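Local coordinates for putative branched-chain amino acid ABC transporter (Chromobacterium violaceum, PDB 4PYR), which is a putative lipoprotein of periplasmic-binding-protein type that binds glutathione and may act as an enzyme regulator, at residues Val106-Arg118 with Arg137-Ala150. Numbering follows the deposited sequence.
Sequences VEGEARQLARLMR and RLGKAFADEWRAAA. With GSH (glutathione), chain B.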
loop_
_atom_site.group_PDB
_atom_site.type_symbol
_atom_site.label_atom_id
_atom_site.label_comp_id
_atom_site.label_asym_id
_atom_site.label_seq_id
_atom_site.Cartn_x
_atom_site.Cartn_y
_atom_site.Cartn_z
ATOM N N VAL A 106 -4.826 0.819 -3.025
ATOM C CA VAL A 106 -5.286 -0.505 -3.342
ATOM C C VAL A 106 -5.281 -0.854 -4.805
ATOM O O VAL A 106 -5.079 -2.026 -5.152
ATOM C CB VAL A 106 -6.659 -0.726 -2.730
ATOM C CG1 VAL A 106 -6.540 -0.501 -1.225
ATOM C CG2 VAL A 106 -7.717 0.176 -3.400
ATOM N N GLU A 107 -5.486 0.146 -5.670
ATOM C CA GLU A 107 -5.516 -0.109 -7.093
ATOM C C GLU A 107 -4.202 -0.718 -7.549
ATOM O O GLU A 107 -4.173 -1.534 -8.478
ATOM C CB GLU A 107 -5.781 1.185 -7.861
ATOM C CG GLU A 107 -7.254 1.586 -7.927
ATOM C CD GLU A 107 -7.718 2.421 -6.765
ATOM O OE1 GLU A 107 -6.955 2.634 -5.795
ATOM O OE2 GLU A 107 -8.893 2.859 -6.791
ATOM N N GLY A 108 -3.094 -0.294 -6.914
ATOM C CA GLY A 108 -1.798 -0.855 -7.224
ATOM C C GLY A 108 -1.732 -2.355 -7.015
ATOM O O GLY A 108 -1.165 -3.073 -7.805
ATOM N N GLU A 109 -2.389 -2.838 -5.986
ATOM C CA GLU A 109 -2.358 -4.261 -5.744
ATOM C C GLU A 109 -3.245 -5.002 -6.758
ATOM O O GLU A 109 -2.878 -6.066 -7.271
ATOM C CB GLU A 109 -2.798 -4.544 -4.312
ATOM C CG GLU A 109 -1.868 -3.946 -3.273
ATOM C CD GLU A 109 -2.132 -4.425 -1.866
ATOM O OE1 GLU A 109 -2.946 -5.357 -1.739
ATOM O OE2 GLU A 109 -1.474 -3.902 -0.939
ATOM N N ALA A 110 -4.377 -4.389 -7.127
ATOM C CA ALA A 110 -5.258 -5.015 -8.117
ATOM C C ALA A 110 -4.552 -5.149 -9.442
ATOM O O ALA A 110 -4.674 -6.174 -10.098
ATOM C CB ALA A 110 -6.535 -4.215 -8.278
ATOM N N ARG A 111 -3.819 -4.089 -9.841
ATOM C CA ARG A 111 -3.129 -4.138 -11.111
ATOM C C ARG A 111 -2.082 -5.254 -11.103
ATOM O O ARG A 111 -1.955 -6.038 -12.049
ATOM C CB ARG A 111 -2.466 -2.794 -11.365
ATOM C CG ARG A 111 -3.433 -1.721 -11.784
ATOM C CD ARG A 111 -2.631 -0.549 -12.350
ATOM N NE ARG A 111 -2.221 0.321 -11.258
ATOM C CZ ARG A 111 -3.033 1.206 -10.677
ATOM N NH1 ARG A 111 -4.292 1.373 -11.099
ATOM N NH2 ARG A 111 -2.579 1.943 -9.681
ATOM N N GLN A 112 -1.289 -5.315 -10.045
ATOM C CA GLN A 112 -0.354 -6.378 -9.923
ATOM C C GLN A 112 -0.942 -7.758 -9.933
ATOM O O GLN A 112 -0.388 -8.645 -10.575
ATOM C CB GLN A 112 0.436 -6.186 -8.681
ATOM C CG GLN A 112 1.441 -5.063 -8.879
ATOM C CD GLN A 112 2.234 -4.942 -7.627
ATOM O OE1 GLN A 112 2.951 -5.895 -7.252
ATOM N NE2 GLN A 112 2.045 -3.823 -6.904
ATOM N N LEU A 113 -2.078 -7.928 -9.261
ATOM C CA LEU A 113 -2.690 -9.230 -9.256
ATOM C C LEU A 113 -3.050 -9.698 -10.679
ATOM O O LEU A 113 -2.859 -10.855 -11.021
ATOM C CB LEU A 113 -3.932 -9.227 -8.380
ATOM C CG LEU A 113 -4.460 -10.617 -8.067
ATOM C CD1 LEU A 113 -3.492 -11.352 -7.159
ATOM C CD2 LEU A 113 -5.841 -10.449 -7.453
ATOM N N ALA A 114 -3.537 -8.779 -11.508
ATOM C CA ALA A 114 -3.795 -9.121 -12.879
ATOM C C ALA A 114 -2.519 -9.553 -13.565
ATOM O O ALA A 114 -2.531 -10.516 -14.302
ATOM C CB ALA A 114 -4.421 -7.950 -13.612
ATOM N N ARG A 115 -1.423 -8.805 -13.368
ATOM C CA ARG A 115 -0.149 -9.201 -13.928
ATOM C C ARG A 115 0.366 -10.561 -13.433
ATOM O O ARG A 115 0.875 -11.352 -14.236
ATOM C CB ARG A 115 0.876 -8.069 -13.714
ATOM C CG ARG A 115 0.482 -6.790 -14.459
ATOM C CD ARG A 115 1.638 -5.820 -14.583
ATOM N NE ARG A 115 1.944 -5.161 -13.321
ATOM C CZ ARG A 115 1.413 -3.996 -12.925
ATOM N NH1 ARG A 115 0.526 -3.346 -13.673
ATOM N NH2 ARG A 115 1.765 -3.485 -11.752
ATOM N N LEU A 116 0.179 -10.844 -12.139
ATOM C CA LEU A 116 0.565 -12.143 -11.546
ATOM C C LEU A 116 -0.186 -13.271 -12.219
ATOM O O LEU A 116 0.371 -14.334 -12.560
ATOM C CB LEU A 116 0.295 -12.214 -10.024
ATOM C CG LEU A 116 0.465 -13.590 -9.330
ATOM C CD1 LEU A 116 1.889 -14.103 -9.413
ATOM C CD2 LEU A 116 0.022 -13.489 -7.881
HETATM N N MSE A 117 -1.482 -13.047 -12.399
HETATM C CA MSE A 117 -2.272 -14.085 -12.990
HETATM C C MSE A 117 -1.949 -14.351 -14.419
HETATM O O MSE A 117 -1.997 -15.502 -14.877
HETATM C CB MSE A 117 -3.705 -13.718 -12.748
HETATM C CG MSE A 117 -4.142 -14.016 -11.307
HETATM SE SE MSE A 117 -5.937 -13.385 -10.875
HETATM C CE MSE A 117 -6.854 -15.011 -11.515
ATOM N N ARG A 118 -1.607 -13.304 -15.172
ATOM C CA ARG A 118 -1.079 -13.493 -16.505
ATOM C C ARG A 118 0.208 -14.301 -16.512
ATOM O O ARG A 118 0.364 -15.244 -17.281
ATOM C CB ARG A 118 -0.840 -12.131 -17.143
ATOM C CG ARG A 118 -2.116 -11.481 -17.588
ATOM C CD ARG A 118 -2.713 -12.288 -18.717
ATOM N NE ARG A 118 -2.140 -11.957 -20.020
ATOM C CZ ARG A 118 -2.698 -12.330 -21.166
ATOM N NH1 ARG A 118 -3.836 -13.018 -21.121
ATOM N NH2 ARG A 118 -2.156 -12.005 -22.321
ATOM N N ARG A 137 -13.464 -0.724 -6.175
ATOM C CA ARG A 137 -12.237 -0.065 -6.683
ATOM C C ARG A 137 -11.232 -1.083 -7.168
ATOM O O ARG A 137 -10.611 -0.913 -8.216
ATOM C CB ARG A 137 -11.603 0.777 -5.602
ATOM C CG ARG A 137 -12.310 2.110 -5.415
ATOM C CD ARG A 137 -11.751 2.952 -4.254
ATOM N NE ARG A 137 -10.324 3.183 -4.411
ATOM C CZ ARG A 137 -9.533 3.787 -3.523
ATOM N NH1 ARG A 137 -10.011 4.237 -2.362
ATOM N NH2 ARG A 137 -8.246 3.927 -3.803
ATOM N N LEU A 138 -11.069 -2.175 -6.396
ATOM C CA LEU A 138 -10.155 -3.233 -6.786
ATOM C C LEU A 138 -10.575 -3.892 -8.075
ATOM O O LEU A 138 -9.773 -4.226 -8.939
ATOM C CB LEU A 138 -10.093 -4.329 -5.682
ATOM C CG LEU A 138 -9.319 -3.920 -4.470
ATOM C CD1 LEU A 138 -9.456 -4.971 -3.397
ATOM C CD2 LEU A 138 -7.854 -3.737 -4.759
ATOM N N GLY A 139 -11.868 -4.153 -8.188
ATOM C CA GLY A 139 -12.325 -4.861 -9.334
ATOM C C GLY A 139 -12.123 -4.056 -10.613
ATOM O O GLY A 139 -11.684 -4.629 -11.584
ATOM N N LYS A 140 -12.455 -2.762 -10.570
ATOM C CA LYS A 140 -12.221 -1.883 -11.755
ATOM C C LYS A 140 -10.744 -1.873 -12.142
ATOM O O LYS A 140 -10.397 -2.035 -13.335
ATOM C CB LYS A 140 -12.750 -0.465 -11.448
ATOM C CG LYS A 140 -12.367 0.621 -12.457
ATOM C CD LYS A 140 -12.980 0.364 -13.810
ATOM C CE LYS A 140 -12.926 1.652 -14.625
ATOM N NZ LYS A 140 -12.953 1.538 -16.120
ATOM N N ALA A 141 -9.873 -1.683 -11.145
ATOM C CA ALA A 141 -8.456 -1.626 -11.411
ATOM C C ALA A 141 -7.931 -2.938 -11.973
ATOM O O ALA A 141 -7.114 -2.948 -12.875
ATOM C CB ALA A 141 -7.714 -1.196 -10.165
ATOM N N PHE A 142 -8.399 -4.082 -11.402
ATOM C CA PHE A 142 -8.024 -5.368 -11.958
ATOM C C PHE A 142 -8.462 -5.501 -13.436
ATOM O O PHE A 142 -7.702 -5.915 -14.315
ATOM C CB PHE A 142 -8.601 -6.505 -11.084
ATOM C CG PHE A 142 -8.207 -7.865 -11.555
ATOM C CD1 PHE A 142 -8.791 -8.437 -12.677
ATOM C CD2 PHE A 142 -7.229 -8.577 -10.890
ATOM C CE1 PHE A 142 -8.378 -9.666 -13.142
ATOM C CE2 PHE A 142 -6.825 -9.807 -11.353
ATOM C CZ PHE A 142 -7.411 -10.384 -12.448
ATOM N N ALA A 143 -9.725 -5.214 -13.670
ATOM C CA ALA A 143 -10.328 -5.402 -14.959
ATOM C C ALA A 143 -9.638 -4.513 -16.000
ATOM O O ALA A 143 -9.371 -4.961 -17.105
ATOM C CB ALA A 143 -11.786 -5.069 -14.868
ATOM N N ASP A 144 -9.325 -3.296 -15.613
ATOM C CA ASP A 144 -8.642 -2.388 -16.573
ATOM C C ASP A 144 -7.268 -2.932 -16.954
ATOM O O ASP A 144 -6.841 -2.843 -18.147
ATOM C CB ASP A 144 -8.509 -0.993 -15.985
ATOM C CG ASP A 144 -9.816 -0.195 -16.036
ATOM O OD1 ASP A 144 -10.796 -0.637 -16.680
ATOM O OD2 ASP A 144 -9.901 0.872 -15.403
ATOM N N GLU A 145 -6.521 -3.389 -15.949
ATOM C CA GLU A 145 -5.207 -3.942 -16.188
ATOM C C GLU A 145 -5.256 -5.209 -17.042
ATOM O O GLU A 145 -4.472 -5.382 -17.958
ATOM C CB GLU A 145 -4.485 -4.204 -14.870
ATOM C CG GLU A 145 -3.018 -4.588 -15.061
ATOM C CD GLU A 145 -2.130 -3.445 -15.562
ATOM O OE1 GLU A 145 -2.397 -2.225 -15.388
ATOM O OE2 GLU A 145 -1.066 -3.799 -16.086
ATOM N N TRP A 146 -6.195 -6.105 -16.741
ATOM C CA TRP A 146 -6.354 -7.334 -17.517
ATOM C C TRP A 146 -6.610 -6.997 -18.991
ATOM O O TRP A 146 -6.004 -7.569 -19.890
ATOM C CB TRP A 146 -7.579 -8.195 -16.953
ATOM C CG TRP A 146 -7.589 -9.533 -17.595
ATOM C CD1 TRP A 146 -8.262 -9.915 -18.714
ATOM C CD2 TRP A 146 -6.809 -10.650 -17.193
ATOM N NE1 TRP A 146 -7.938 -11.206 -19.044
ATOM C CE2 TRP A 146 -7.063 -11.688 -18.107
ATOM C CE3 TRP A 146 -5.922 -10.878 -16.125
ATOM C CZ2 TRP A 146 -6.424 -12.930 -18.027
ATOM C CZ3 TRP A 146 -5.318 -12.079 -16.041
ATOM C CH2 TRP A 146 -5.564 -13.102 -16.993
ATOM N N ARG A 147 -7.549 -6.092 -19.220
ATOM C CA ARG A 147 -7.863 -5.678 -20.604
ATOM C C ARG A 147 -6.619 -5.111 -21.335
ATOM O O ARG A 147 -6.380 -5.448 -22.505
ATOM C CB ARG A 147 -9.046 -4.674 -20.657
ATOM C CG ARG A 147 -9.600 -4.433 -22.072
ATOM C CD ARG A 147 -10.391 -3.139 -22.130
ATOM N NE ARG A 147 -11.650 -3.235 -21.347
ATOM C CZ ARG A 147 -12.842 -3.603 -21.850
ATOM N NH1 ARG A 147 -12.949 -3.923 -23.129
ATOM N NH2 ARG A 147 -13.917 -3.661 -21.090
ATOM N N ALA A 148 -5.850 -4.278 -20.629
ATOM C CA ALA A 148 -4.647 -3.667 -21.184
ATOM C C ALA A 148 -3.653 -4.743 -21.637
ATOM O O ALA A 148 -3.072 -4.656 -22.692
ATOM C CB ALA A 148 -3.986 -2.713 -20.165
ATOM N N ALA A 149 -3.462 -5.739 -20.777
ATOM C CA ALA A 149 -2.503 -6.813 -21.021
ATOM C C ALA A 149 -3.014 -7.822 -22.071
ATOM O O ALA A 149 -2.283 -8.233 -22.924
ATOM C CB ALA A 149 -2.146 -7.507 -19.715
ATOM N N ALA A 150 -4.291 -8.205 -21.983
ATOM C CA ALA A 150 -4.830 -9.293 -22.814
ATOM C C ALA A 150 -5.513 -8.802 -24.093
ATOM O O ALA A 150 -5.749 -9.567 -25.038
ATOM C CB ALA A 150 -5.806 -10.122 -21.984
HETATM N N1 GSH B . -7.830 8.253 -4.916
HETATM C CA1 GSH B . -8.694 7.359 -4.174
HETATM C C1 GSH B . -9.999 7.098 -4.897
HETATM O O11 GSH B . -10.002 6.657 -6.079
HETATM O O12 GSH B . -11.071 7.289 -4.274
HETATM C CB1 GSH B . -8.974 7.924 -2.776
HETATM C CG1 GSH B . -7.713 8.212 -1.963
HETATM C CD1 GSH B . -6.964 6.947 -1.671
HETATM O OE1 GSH B . -7.320 5.907 -2.208
HETATM N N2 GSH B . -5.938 7.084 -0.803
HETATM C CA2 GSH B . -5.051 6.007 -0.344
HETATM C C2 GSH B . -5.361 5.680 1.086
HETATM O O2 GSH B . -6.567 5.858 1.289
HETATM C CB2 GSH B . -3.606 6.429 -0.528
HETATM S SG2 GSH B . -3.485 7.655 -1.822
HETATM N N3 GSH B . -4.475 5.250 2.060
HETATM C CA3 GSH B . -3.047 4.817 1.994
HETATM C C3 GSH B . -2.098 5.385 3.053
HETATM O O31 GSH B . -1.102 4.705 3.460
HETATM O O32 GSH B . -2.328 6.524 3.506
HETATM O O HOH W 1 -6.369 3.211 -1.538
HETATM O O HOH W 2 -10.280 1.711 -9.035
HETATM O O HOH W 3 -5.884 -0.427 -13.406
#
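The guanidinium of Arg-137 grips the carboxylate of Glu-107 side-on with NE and NH2 while holding glutathione. In this salt bridge Arg-137 NE gives its hydrogen to Glu-107 OE2 at 2.8 Å, and NH2 reaches the syn lone pair of OE1 at 2.7 Å; the two flat groups are turned only 30° apart. NH2 also bonds OE1 of glutathione at 2.7 Å, whose C1 lies over one guanidinium face, with Val-106 CG2 over the other. The planar guanidinium, with several N-H donors, suits this place: the carboxylate fixes its rotation, making Glu-107 a second-shell residue behind the ligand, and probably balances its charge. Water 1 joins glutathione OE1 to the backbone N of Val-106.

Farther along, small residues let the helices approach to 7.6 Å between axes, crossing at -41°: Ala-110 CB meets Ala-141 CB at 3.8 Å. Phe-142 is a knob among Ala-110, Leu-113, Ala-114 and Met-117. Its CG stands anti to the backbone N (chi1 -177°), which brings the ring in against helix 106-118; there Ala-114 CB makes a CH-pi contact over one face and the selenium of Met-117 (selenomethionine) sits at the edge, 3.7 Å from Phe-142 CZ. Arg-115 NH1 gives Glu-145 OE2 a salt bridge, 2.9 Å, met from above the carboxylate plane. In the conformer given, Arg-118 CD makes a CH-pi contact over the six-membered ring of Trp-146.

Strand 125-129 lies between the helices in sequence, consistent with a periplasmic-binding-protein-like alpha/beta lobe. Both flank one face of the mixed sheet: the wide rings of Phe-142 and Trp-146 reach Leu-127 and Pro-125 of that strand, Phe-142 also touches Ala-178 of strand 176-180, and Leu-113 and Met-117 pack on Tyr-200 of strand 199-201.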